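Local atomic coordinates of protein disulfide isomerase (Pseudomonas aeruginosa, PDB entry 4N30), a protein that probably acts as a thiol-disulfide oxidoreductase or isomerase of the DsbA subfamily, built on the thioredoxin fold. Residues A[58-63]-A[184-189]; A[70-75]-A[200-205]; A[91-96]-A[178-183]; A[195-200]-A[209-214]. All coordinates share one frame; numbering follows the deposited sequence.

How the interactions relate
Interaction 1 is the buried centre: strands 56-62 and 185-190 pair side by side in the sheet. Interactions 2 and 3 are partly buried. Interaction 2 joins helix 67-81 to the loop after strand 196-200. Interaction 3 packs the loop before P184 against the end of strand 86-92. Interaction 4 lies at the surface, where edge strand 196-200 meets helix 205-216. The chemistry changes with place. Interaction 1 is a backbone ladder, interaction 2 a tyrosine bond with ring packing, interaction 3 aliphatic contact, and interaction 4 a cation-pi pair beside a small aliphatic patch. E60 bonded to T73 links interactions 1 and 2.

Interaction 1 (A[58-63]-A[184-189]); sequences INEYAD and PTLVIR
Y61, I58 and N59 of strand 56-62 meet residues of strand 185-190 in an antiparallel pairing at the middle of the sheet. Y61 and T185 form one hydrogen-bonded pair, and N59 and V187 form the next. With CG anti to the carbonyl carbon (chi1 -73°), the Y61 ring lies beside the T185 carbonyl oxygen, which sits at its edge and in its plane. Y61 CE2 also reaches V187 CG2 at 3.8 Å.

On the face opposite Y61 and N59, I58 lies beside L186 and I188, all pointing the same way. I58 CG2 touches L186 CD2 at 3.9 Å, and I58 CG1 meets I188 CG1 at 4.2 Å.

N59 grips V187 O twice. N59 N binds V187 O at 2.9 Å and N59 ND2 binds V187 O at 3.0 Å, from opposite faces of the carbonyl plane. ND2 also donates to a water, while N59 OD1 is held by R91 NH1. P184 follows a cis peptide bond, as the cis-proline of thioredoxin folds does, and P184 CA points a C-H at Y61 O from 3.2 Å. The N59 side chain is thus a buried amide whose oxygen and nitrogen both have polar partners, which should fix its rotation.

Interaction 2 (A[70-75]-A[200-205]); sequences KVYTPR and EGMADE
The Y72 ring has M202 CA over one face and the carbonyl oxygen of A203 at its edge, in the ring plane. M202 CA sits 3.8 Å from the centroid of the Y72 ring, 18° off the normal, and is displaced toward the rim. This is a CH-pi contact. M202 CB lies 3.5 Å from Y72 CD1. The two side chains slide past each other in opposite directions. The sulfur ends up in an oblique Met-aromatic contact, with M202 SD 5.4 Å from the centroid of the Y72 ring.

Y72 CG is anti to its backbone N (chi1 -173°), and the ring runs out from helix 67-81 to the loop. At its tip Y72 OH donates to A203 O at 2.6 Å, in the carbonyl plane and on a lone pair. A203 CB also touches the hydroxyl, at 3.5 Å from Y72 OH.

The loop has a tight shape here. M202 is the centre of an inverse gamma turn, closed by a weak bond from A203 N to G201 O. G201 has a positive phi of 109°, where a side chain would jam against the preceding carbonyl. D204 then caps helix 205-216 by accepting from T207 N.

Y72 also packs on P184 and L186, and M202 on F68 and P184. The arrangement belongs to the thioredoxin fold. It joins the helix that starts at the probable CxxC motif, C66 to C69, to the loop beyond the last strand.

Interaction 3 (A[91-96]-A[178-183]); sequences RHLPLQ and KGITAT
The CA atoms of L93 and T183, and those of L95 and A182, are each 7.3 Å apart, where both chains run as loop. Side chains make the contact. L93 CG is anti to its backbone N (chi1 -176°), which carries it toward loop 178-183 and near T183 CG2. The L93 and I180 side chains cross obliquely, and L93 CD2 touches I180 CG2 at 3.6 Å. The same leucine methyl lies 4.0 Å from T183 CG2. That threonine methyl also packs against backbone, 3.5 Å from L93 O.

The loop 178-183 connects helix 162-177 to strand 185-190. It leaves the helix through a Schellman motif at G179 and ends at the cis peptide bond between T183 and P184. In the thioredoxin fold the loop with this cis-proline lies next to the CxxC motif. Here T183 touches C66 of the probable motif and also D63.

L95 and T183 reach toward each other, tip to tip. L95 CD1 comes to 3.5 Å from T183 OG1, a contact of methyl and hydroxyl oxygen. The other branch turns to the backbone, with L95 CD2 3.6 Å from T181 O. L95 is also held at its backbone, where its N donates to D63 OD2. I180 also packs on T185 and V187 of strand 185-190, and L93 on A175 of helix 162-177.

Interaction 4 (A[195-200]-A[209-214]); sequences RSVKLE and LSAIDW
R195, V197 and L199 pack on A211 and W214 where the edge strand of the thioredoxin-fold sheet meets helix 205-216, the last helix of the chain. Strand segment 196-200 and helix segment 209-214 run roughly antiparallel, at 152°, with axes 8.8 Å apart at closest approach.

A211 CB faces the strand and touches two side chains. It lies 4.0 Å from V197 CG1 and 3.8 Å from L199 CD1. V197 also meets W214, with V197 CB 3.7 Å from W214 CZ3. The carbonyl oxygen of S196 lies at the edge of the indole.

The polar part is just before the start of the strand. The R195 chain is extended from CG to NE and crosses W214 at about a right angle. Its guanidinium lies over a face of the indole in a cation-pi contact. R195 CZ is 4.2 Å from the centroid of the six-membered ring of W214, 17° off the normal. The two planes are 40° apart, so the guanidinium is tilted over the ring. R195 NH2 stands over the rim near W214 CZ2 and CH2.

A water joins the same residues. It accepts from R195 NH2 at 3.0 Å and donates to W214 O at 2.9 Å. R195 NH1 makes a weak bond to L215 O. The indole face, the water and the backbone oxygens would together be expected to favour this placement of the arginine charge near the C-terminal end of the helix.

Interaction 1 (A[58-63]-A[184-189])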
# COMPACT_ATOMS: atom_id res chain seq x y z
N ILE A 58 -2.51 9.93 -1.03
CA ILE A 58 -3.51 8.84 -1.00
C ILE A 58 -2.93 7.67 -0.23
O ILE A 58 -1.91 7.07 -0.71
CB ILE A 58 -3.88 8.37 -2.39
CG1 ILE A 58 -4.52 9.50 -3.24
CG2 ILE A 58 -4.80 7.15 -2.32
CD1 ILE A 58 -4.73 9.21 -4.73
N ASN A 59 -3.40 7.40 0.99
CA ASN A 59 -3.05 6.20 1.75
C ASN A 59 -3.93 5.07 1.33
O ASN A 59 -5.16 5.18 1.49
CB ASN A 59 -3.22 6.45 3.26
CG ASN A 59 -2.24 7.45 3.76
OD1 ASN A 59 -1.10 7.11 4.08
ND2 ASN A 59 -2.66 8.72 3.81
N GLU A 60 -3.36 4.07 0.68
CA GLU A 60 -4.16 2.96 0.12
C GLU A 60 -4.02 1.77 1.05
O GLU A 60 -2.95 1.14 1.10
CB GLU A 60 -3.66 2.59 -1.32
CG GLU A 60 -4.39 1.38 -1.89
CD GLU A 60 -3.75 0.76 -3.10
OE1 GLU A 60 -2.72 1.14 -3.54
OE2 GLU A 60 -4.36 -0.26 -3.55
N TYR A 61 -5.02 1.50 1.85
CA TYR A 61 -5.06 0.33 2.71
C TYR A 61 -5.39 -0.86 1.86
O TYR A 61 -6.48 -0.94 1.24
CB TYR A 61 -6.09 0.49 3.84
CG TYR A 61 -5.62 1.48 4.88
CD1 TYR A 61 -4.99 1.03 6.03
CD2 TYR A 61 -5.79 2.87 4.70
CE1 TYR A 61 -4.47 1.92 6.99
CE2 TYR A 61 -5.28 3.78 5.66
CZ TYR A 61 -4.69 3.25 6.78
OH TYR A 61 -4.13 4.12 7.73
N ALA A 62 -4.49 -1.82 1.80
CA ALA A 62 -4.55 -2.87 0.78
C ALA A 62 -3.97 -4.19 1.22
O ALA A 62 -3.23 -4.29 2.22
CB ALA A 62 -3.84 -2.39 -0.48
N ASP A 63 -4.40 -5.22 0.50
CA ASP A 63 -4.14 -6.65 0.85
C ASP A 63 -3.72 -7.33 -0.46
O ASP A 63 -4.37 -7.16 -1.51
CB ASP A 63 -5.52 -7.17 1.36
CG ASP A 63 -5.64 -8.68 1.46
OD1 ASP A 63 -4.82 -9.45 0.98
OD2 ASP A 63 -6.67 -9.09 2.11
N PRO A 184 -9.71 -2.24 -1.35
CA PRO A 184 -8.91 -1.08 -0.89
C PRO A 184 -9.78 -0.06 -0.20
O PRO A 184 -11.00 0.14 -0.54
CB PRO A 184 -8.38 -0.50 -2.22
CG PRO A 184 -9.50 -0.83 -3.23
CD PRO A 184 -9.96 -2.19 -2.82
N THR A 185 -9.24 0.59 0.79
CA THR A 185 -9.90 1.80 1.37
C THR A 185 -8.84 2.88 1.33
O THR A 185 -7.64 2.62 1.59
CB THR A 185 -10.32 1.57 2.81
OG1 THR A 185 -11.41 0.65 2.80
CG2 THR A 185 -10.83 2.88 3.48
N LEU A 186 -9.22 4.07 0.90
CA LEU A 186 -8.30 5.23 0.82
C LEU A 186 -8.50 6.18 1.96
O LEU A 186 -9.64 6.45 2.28
CB LEU A 186 -8.48 5.95 -0.51
CG LEU A 186 -8.49 5.05 -1.73
CD1 LEU A 186 -8.59 5.96 -3.00
CD2 LEU A 186 -7.24 4.16 -1.81
N VAL A 187 -7.41 6.68 2.48
CA VAL A 187 -7.46 7.87 3.36
C VAL A 187 -6.63 8.91 2.60
O VAL A 187 -5.41 8.73 2.52
CB VAL A 187 -6.94 7.59 4.78
CG1 VAL A 187 -6.91 8.95 5.55
CG2 VAL A 187 -7.82 6.60 5.51
N ILE A 188 -7.29 9.98 2.13
CA ILE A 188 -6.56 11.00 1.37
C ILE A 188 -6.31 12.15 2.33
O ILE A 188 -7.24 12.68 2.89
CB ILE A 188 -7.35 11.48 0.17
CG1 ILE A 188 -7.77 10.29 -0.73
CG2 ILE A 188 -6.53 12.56 -0.58
CD1 ILE A 188 -8.54 10.67 -1.99
N ARG A 189 -5.03 12.48 2.56
CA ARG A 189 -4.63 13.52 3.50
C ARG A 189 -4.14 14.72 2.67
O ARG A 189 -3.33 14.60 1.75
CB ARG A 189 -3.55 12.97 4.38
CG ARG A 189 -3.07 14.05 5.38
CD ARG A 189 -2.27 13.49 6.51
NE ARG A 189 -2.99 12.35 7.10
CZ ARG A 189 -4.06 12.37 7.89
NH1 ARG A 189 -4.61 13.51 8.31
NH2 ARG A 189 -4.57 11.19 8.31
O HOH W 1 -0.74 10.52 5.20

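Interaction 2 (A[70-75]-A[200-205])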
# COMPACT_ATOMS: atom_id res chain seq x y z
N LYS A 70 -5.69 -5.96 -6.47
CA LYS A 70 -4.90 -6.30 -7.59
C LYS A 70 -5.22 -5.49 -8.87
O LYS A 70 -4.33 -5.02 -9.55
CB LYS A 70 -5.06 -7.85 -7.86
CG LYS A 70 -4.31 -8.29 -9.13
CD LYS A 70 -4.34 -9.80 -9.31
CE LYS A 70 -3.57 -10.15 -10.52
NZ LYS A 70 -3.28 -11.62 -10.77
N VAL A 71 -6.49 -5.29 -9.16
CA VAL A 71 -6.76 -4.51 -10.38
C VAL A 71 -6.64 -2.99 -10.12
O VAL A 71 -6.35 -2.21 -10.99
CB VAL A 71 -8.13 -4.89 -10.99
CG1 VAL A 71 -9.24 -4.63 -9.99
CG2 VAL A 71 -8.42 -4.15 -12.29
N TYR A 72 -6.89 -2.57 -8.89
CA TYR A 72 -6.94 -1.13 -8.64
C TYR A 72 -5.59 -0.54 -8.45
O TYR A 72 -5.36 0.64 -8.90
CB TYR A 72 -7.77 -0.88 -7.32
CG TYR A 72 -8.03 0.55 -7.05
CD1 TYR A 72 -8.82 1.33 -7.96
CD2 TYR A 72 -7.57 1.14 -5.91
CE1 TYR A 72 -9.05 2.68 -7.70
CE2 TYR A 72 -7.88 2.48 -5.63
CZ TYR A 72 -8.63 3.21 -6.54
OH TYR A 72 -8.84 4.56 -6.21
N THR A 73 -4.63 -1.27 -7.84
CA THR A 73 -3.39 -0.60 -7.49
C THR A 73 -2.61 -0.04 -8.75
O THR A 73 -2.19 1.09 -8.71
CB THR A 73 -2.53 -1.55 -6.66
OG1 THR A 73 -3.20 -1.89 -5.42
CG2 THR A 73 -1.22 -0.91 -6.23
N PRO A 74 -2.45 -0.82 -9.83
CA PRO A 74 -1.76 -0.26 -10.99
C PRO A 74 -2.48 0.94 -11.58
O PRO A 74 -1.86 1.91 -12.10
CB PRO A 74 -1.67 -1.42 -11.96
CG PRO A 74 -2.43 -2.58 -11.39
CD PRO A 74 -2.81 -2.26 -9.98
N ARG A 75 -3.80 0.95 -11.51
CA ARG A 75 -4.61 2.03 -12.12
C ARG A 75 -4.41 3.28 -11.24
O ARG A 75 -4.23 4.40 -11.77
CB ARG A 75 -6.10 1.69 -12.19
CG ARG A 75 -6.37 0.47 -13.04
CD ARG A 75 -7.83 0.17 -13.06
NE ARG A 75 -8.07 -0.91 -13.96
CZ ARG A 75 -9.28 -1.37 -14.21
NH1 ARG A 75 -10.36 -0.79 -13.65
NH2 ARG A 75 -9.41 -2.39 -15.04
N GLU A 200 -14.17 4.32 0.78
CA GLU A 200 -14.13 2.85 0.70
C GLU A 200 -14.30 2.44 -0.69
O GLU A 200 -15.36 2.82 -1.22
CB GLU A 200 -15.17 2.21 1.65
CG GLU A 200 -15.10 0.61 1.50
CD GLU A 200 -15.70 -0.14 2.68
OE1 GLU A 200 -15.65 0.38 3.84
OE2 GLU A 200 -16.33 -1.17 2.31
N GLY A 201 -13.43 1.57 -1.23
CA GLY A 201 -13.61 1.02 -2.60
C GLY A 201 -12.62 1.55 -3.59
O GLY A 201 -11.63 2.27 -3.29
N MET A 202 -12.81 1.02 -4.80
CA MET A 202 -12.02 1.36 -5.98
C MET A 202 -12.37 2.71 -6.54
O MET A 202 -12.96 2.83 -7.66
CB MET A 202 -12.04 0.26 -7.06
CG MET A 202 -11.52 -1.07 -6.51
SD MET A 202 -11.54 -2.37 -7.81
CE MET A 202 -13.23 -2.36 -8.27
N ALA A 203 -11.97 3.78 -5.87
CA ALA A 203 -12.38 5.14 -6.25
C ALA A 203 -11.87 5.47 -7.66
O ALA A 203 -10.65 5.46 -7.90
CB ALA A 203 -11.80 6.12 -5.24
N ASP A 204 -12.81 5.95 -8.52
CA ASP A 204 -12.53 6.37 -9.87
C ASP A 204 -12.08 7.82 -9.90
O ASP A 204 -11.89 8.46 -8.85
CB ASP A 204 -13.73 6.16 -10.83
CG ASP A 204 -14.91 6.93 -10.48
OD1 ASP A 204 -14.87 7.98 -9.86
OD2 ASP A 204 -16.06 6.47 -10.74
N GLU A 205 -11.72 8.34 -11.06
CA GLU A 205 -11.12 9.67 -11.06
C GLU A 205 -12.09 10.69 -10.51
O GLU A 205 -11.62 11.64 -9.85
CB GLU A 205 -10.61 10.09 -12.42
CG GLU A 205 -11.66 10.23 -13.50
CD GLU A 205 -11.07 10.51 -14.89
OE1 GLU A 205 -9.80 10.72 -15.06
OE2 GLU A 205 -11.91 10.56 -15.83

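Interaction 3 (A[91-96]-A[178-183])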
# COMPACT_ATOMS: atom_id res chain seq x y z
N ARG A 91 -0.56 1.20 2.61
CA ARG A 91 -0.74 0.85 4.01
C ARG A 91 -1.25 -0.56 4.08
O ARG A 91 -2.14 -0.98 3.36
CB ARG A 91 -1.76 1.82 4.66
CG ARG A 91 -1.43 3.31 4.52
CD ARG A 91 -0.08 3.71 5.04
NE ARG A 91 -0.22 3.63 6.44
CZ ARG A 91 -0.71 4.59 7.24
NH1 ARG A 91 -1.17 5.75 6.76
NH2 ARG A 91 -0.81 4.34 8.54
N HIS A 92 -0.77 -1.36 5.02
CA HIS A 92 -1.14 -2.78 5.10
C HIS A 92 -2.44 -2.98 5.75
O HIS A 92 -2.63 -2.62 6.94
CB HIS A 92 -0.04 -3.56 5.83
CG HIS A 92 1.22 -3.57 5.11
ND1 HIS A 92 1.44 -4.31 3.99
CD2 HIS A 92 2.42 -2.92 5.41
CE1 HIS A 92 2.71 -4.10 3.60
NE2 HIS A 92 3.30 -3.23 4.43
N LEU A 93 -3.33 -3.75 5.08
CA LEU A 93 -4.46 -4.31 5.72
C LEU A 93 -4.75 -5.65 5.07
O LEU A 93 -5.77 -5.87 4.47
CB LEU A 93 -5.65 -3.36 5.63
CG LEU A 93 -6.93 -3.79 6.37
CD1 LEU A 93 -6.62 -3.90 7.85
CD2 LEU A 93 -8.06 -2.78 6.14
N PRO A 94 -3.93 -6.66 5.44
CA PRO A 94 -4.24 -8.02 5.03
C PRO A 94 -5.50 -8.46 5.74
O PRO A 94 -5.57 -8.41 6.97
CB PRO A 94 -3.00 -8.83 5.51
CG PRO A 94 -2.40 -7.95 6.58
CD PRO A 94 -2.65 -6.54 6.18
N LEU A 95 -6.48 -8.93 5.03
CA LEU A 95 -7.81 -9.24 5.60
C LEU A 95 -7.76 -10.64 6.17
O LEU A 95 -7.16 -11.55 5.61
CB LEU A 95 -8.92 -9.15 4.54
CG LEU A 95 -9.09 -7.73 3.95
CD1 LEU A 95 -10.16 -7.83 2.86
CD2 LEU A 95 -9.46 -6.76 5.07
N GLN A 96 -8.42 -10.84 7.30
CA GLN A 96 -8.38 -12.13 7.98
C GLN A 96 -8.84 -13.26 7.06
O GLN A 96 -8.28 -14.37 7.15
CB GLN A 96 -9.28 -12.08 9.24
CG GLN A 96 -9.18 -13.34 10.13
CD GLN A 96 -7.75 -13.62 10.68
OE1 GLN A 96 -7.04 -12.72 11.01
NE2 GLN A 96 -7.40 -14.91 10.66
N LYS A 178 -9.79 3.37 12.80
CA LYS A 178 -10.54 4.28 11.90
C LYS A 178 -11.75 3.53 11.40
O LYS A 178 -12.51 4.08 10.59
CB LYS A 178 -9.67 4.68 10.70
CG LYS A 178 -8.56 5.66 11.05
CD LYS A 178 -7.86 5.98 9.74
CE LYS A 178 -6.56 6.74 9.91
NZ LYS A 178 -6.93 8.16 9.67
N GLY A 179 -12.03 2.32 11.84
CA GLY A 179 -13.23 1.64 11.36
C GLY A 179 -13.11 1.08 9.94
O GLY A 179 -14.15 0.73 9.32
N ILE A 180 -11.92 0.90 9.45
CA ILE A 180 -11.70 0.37 8.08
C ILE A 180 -11.77 -1.16 8.11
O ILE A 180 -11.15 -1.81 9.02
CB ILE A 180 -10.30 0.80 7.60
CG1 ILE A 180 -10.29 2.30 7.43
CG2 ILE A 180 -9.99 0.23 6.21
CD1 ILE A 180 -8.95 2.92 6.97
N THR A 181 -12.57 -1.78 7.30
CA THR A 181 -12.77 -3.22 7.35
C THR A 181 -12.49 -3.90 6.03
O THR A 181 -12.51 -5.14 6.01
CB THR A 181 -14.23 -3.55 7.77
OG1 THR A 181 -15.10 -3.39 6.68
CG2 THR A 181 -14.75 -2.77 8.97
N ALA A 182 -12.39 -3.18 4.90
CA ALA A 182 -12.32 -3.81 3.57
C ALA A 182 -11.25 -3.12 2.76
O ALA A 182 -10.83 -2.03 3.10
CB ALA A 182 -13.68 -3.80 2.85
N THR A 183 -10.81 -3.79 1.69
CA THR A 183 -9.74 -3.26 0.84
C THR A 183 -10.12 -3.22 -0.59
O THR A 183 -10.95 -4.05 -1.07
CB THR A 183 -8.44 -4.10 0.94
OG1 THR A 183 -8.75 -5.46 0.68
CG2 THR A 183 -7.84 -4.03 2.37

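Interaction 4 (A[195-200]-A[209-214])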
# COMPACT_ATOMS: atom_id res chain seq x y z
N ARG A 195 -6.00 17.88 7.06
CA ARG A 195 -7.32 17.31 6.97
C ARG A 195 -7.22 16.02 6.11
O ARG A 195 -6.41 15.92 5.16
CB ARG A 195 -8.17 18.37 6.24
CG ARG A 195 -9.66 18.13 6.22
CD ARG A 195 -10.39 19.23 5.52
NE ARG A 195 -11.80 19.09 5.69
CZ ARG A 195 -12.62 19.89 5.04
NH1 ARG A 195 -12.18 20.89 4.25
NH2 ARG A 195 -13.93 19.76 5.33
N SER A 196 -8.13 15.09 6.40
CA SER A 196 -8.19 13.84 5.60
C SER A 196 -9.61 13.41 5.38
O SER A 196 -10.53 13.89 6.02
CB SER A 196 -7.42 12.74 6.27
OG SER A 196 -8.03 12.33 7.49
N VAL A 197 -9.78 12.55 4.38
CA VAL A 197 -11.08 11.99 4.08
C VAL A 197 -10.91 10.53 3.70
O VAL A 197 -9.97 10.15 2.98
CB VAL A 197 -11.77 12.80 2.99
CG1 VAL A 197 -11.05 12.80 1.63
CG2 VAL A 197 -13.17 12.30 2.69
N LYS A 198 -11.85 9.69 4.10
CA LYS A 198 -11.79 8.24 3.82
C LYS A 198 -12.76 7.92 2.70
O LYS A 198 -13.96 8.41 2.64
CB LYS A 198 -12.15 7.53 5.10
CG LYS A 198 -12.06 6.04 4.89
CD LYS A 198 -12.77 5.18 5.93
CE LYS A 198 -12.45 5.51 7.36
NZ LYS A 198 -13.57 5.11 8.33
N LEU A 199 -12.40 7.03 1.81
CA LEU A 199 -13.25 6.56 0.72
C LEU A 199 -13.08 5.06 0.72
O LEU A 199 -11.99 4.53 0.59
CB LEU A 199 -12.81 7.07 -0.64
CG LEU A 199 -12.50 8.58 -0.82
CD1 LEU A 199 -11.75 8.84 -2.11
CD2 LEU A 199 -13.86 9.24 -0.88
N GLU A 200 -14.17 4.32 0.78
CA GLU A 200 -14.13 2.85 0.70
C GLU A 200 -14.30 2.44 -0.69
O GLU A 200 -15.36 2.82 -1.22
CB GLU A 200 -15.17 2.21 1.65
CG GLU A 200 -15.10 0.61 1.50
CD GLU A 200 -15.70 -0.14 2.68
OE1 GLU A 200 -15.65 0.38 3.84
OE2 GLU A 200 -16.33 -1.17 2.31
N LEU A 209 -11.10 13.21 -7.50
CA LEU A 209 -11.14 14.68 -7.68
C LEU A 209 -12.08 15.30 -6.72
O LEU A 209 -11.85 16.40 -6.17
CB LEU A 209 -11.57 15.05 -9.12
CG LEU A 209 -10.52 14.69 -10.19
CD1 LEU A 209 -11.12 14.82 -11.59
CD2 LEU A 209 -9.27 15.54 -9.98
N SER A 210 -13.29 14.70 -6.57
CA SER A 210 -14.25 15.29 -5.64
C SER A 210 -13.87 15.20 -4.17
O SER A 210 -14.19 16.08 -3.39
CB SER A 210 -15.68 14.78 -5.89
OG SER A 210 -15.83 13.40 -5.67
N ALA A 211 -13.13 14.16 -3.83
CA ALA A 211 -12.60 14.07 -2.43
C ALA A 211 -11.57 15.15 -2.20
O ALA A 211 -11.60 15.73 -1.10
CB ALA A 211 -11.94 12.67 -2.28
N ILE A 212 -10.68 15.38 -3.19
CA ILE A 212 -9.65 16.43 -2.95
C ILE A 212 -10.36 17.81 -2.90
O ILE A 212 -10.01 18.68 -2.12
CB ILE A 212 -8.54 16.32 -4.01
CG1 ILE A 212 -7.73 15.04 -3.70
CG2 ILE A 212 -7.62 17.56 -3.95
CD1 ILE A 212 -6.79 14.70 -4.85
N ASP A 213 -11.37 18.02 -3.76
CA ASP A 213 -12.17 19.23 -3.74
C ASP A 213 -12.84 19.39 -2.38
O ASP A 213 -12.90 20.50 -1.83
CB ASP A 213 -13.15 19.17 -4.89
CG ASP A 213 -14.06 20.31 -4.95
OD1 ASP A 213 -13.79 21.27 -5.68
OD2 ASP A 213 -15.18 20.24 -4.35
N TRP A 214 -13.36 18.28 -1.83
CA TRP A 214 -13.94 18.38 -0.48
C TRP A 214 -12.91 18.79 0.58
O TRP A 214 -13.20 19.62 1.46
CB TRP A 214 -14.57 17.02 -0.15
CG TRP A 214 -15.24 16.98 1.20
CD1 TRP A 214 -16.62 17.15 1.43
CD2 TRP A 214 -14.67 16.62 2.46
NE1 TRP A 214 -16.90 16.96 2.78
CE2 TRP A 214 -15.73 16.68 3.44
CE3 TRP A 214 -13.37 16.32 2.88
CZ2 TRP A 214 -15.55 16.35 4.79
CZ3 TRP A 214 -13.17 16.01 4.28
CH2 TRP A 214 -14.24 16.02 5.18
O HOH W 2 -15.59 20.18 2.91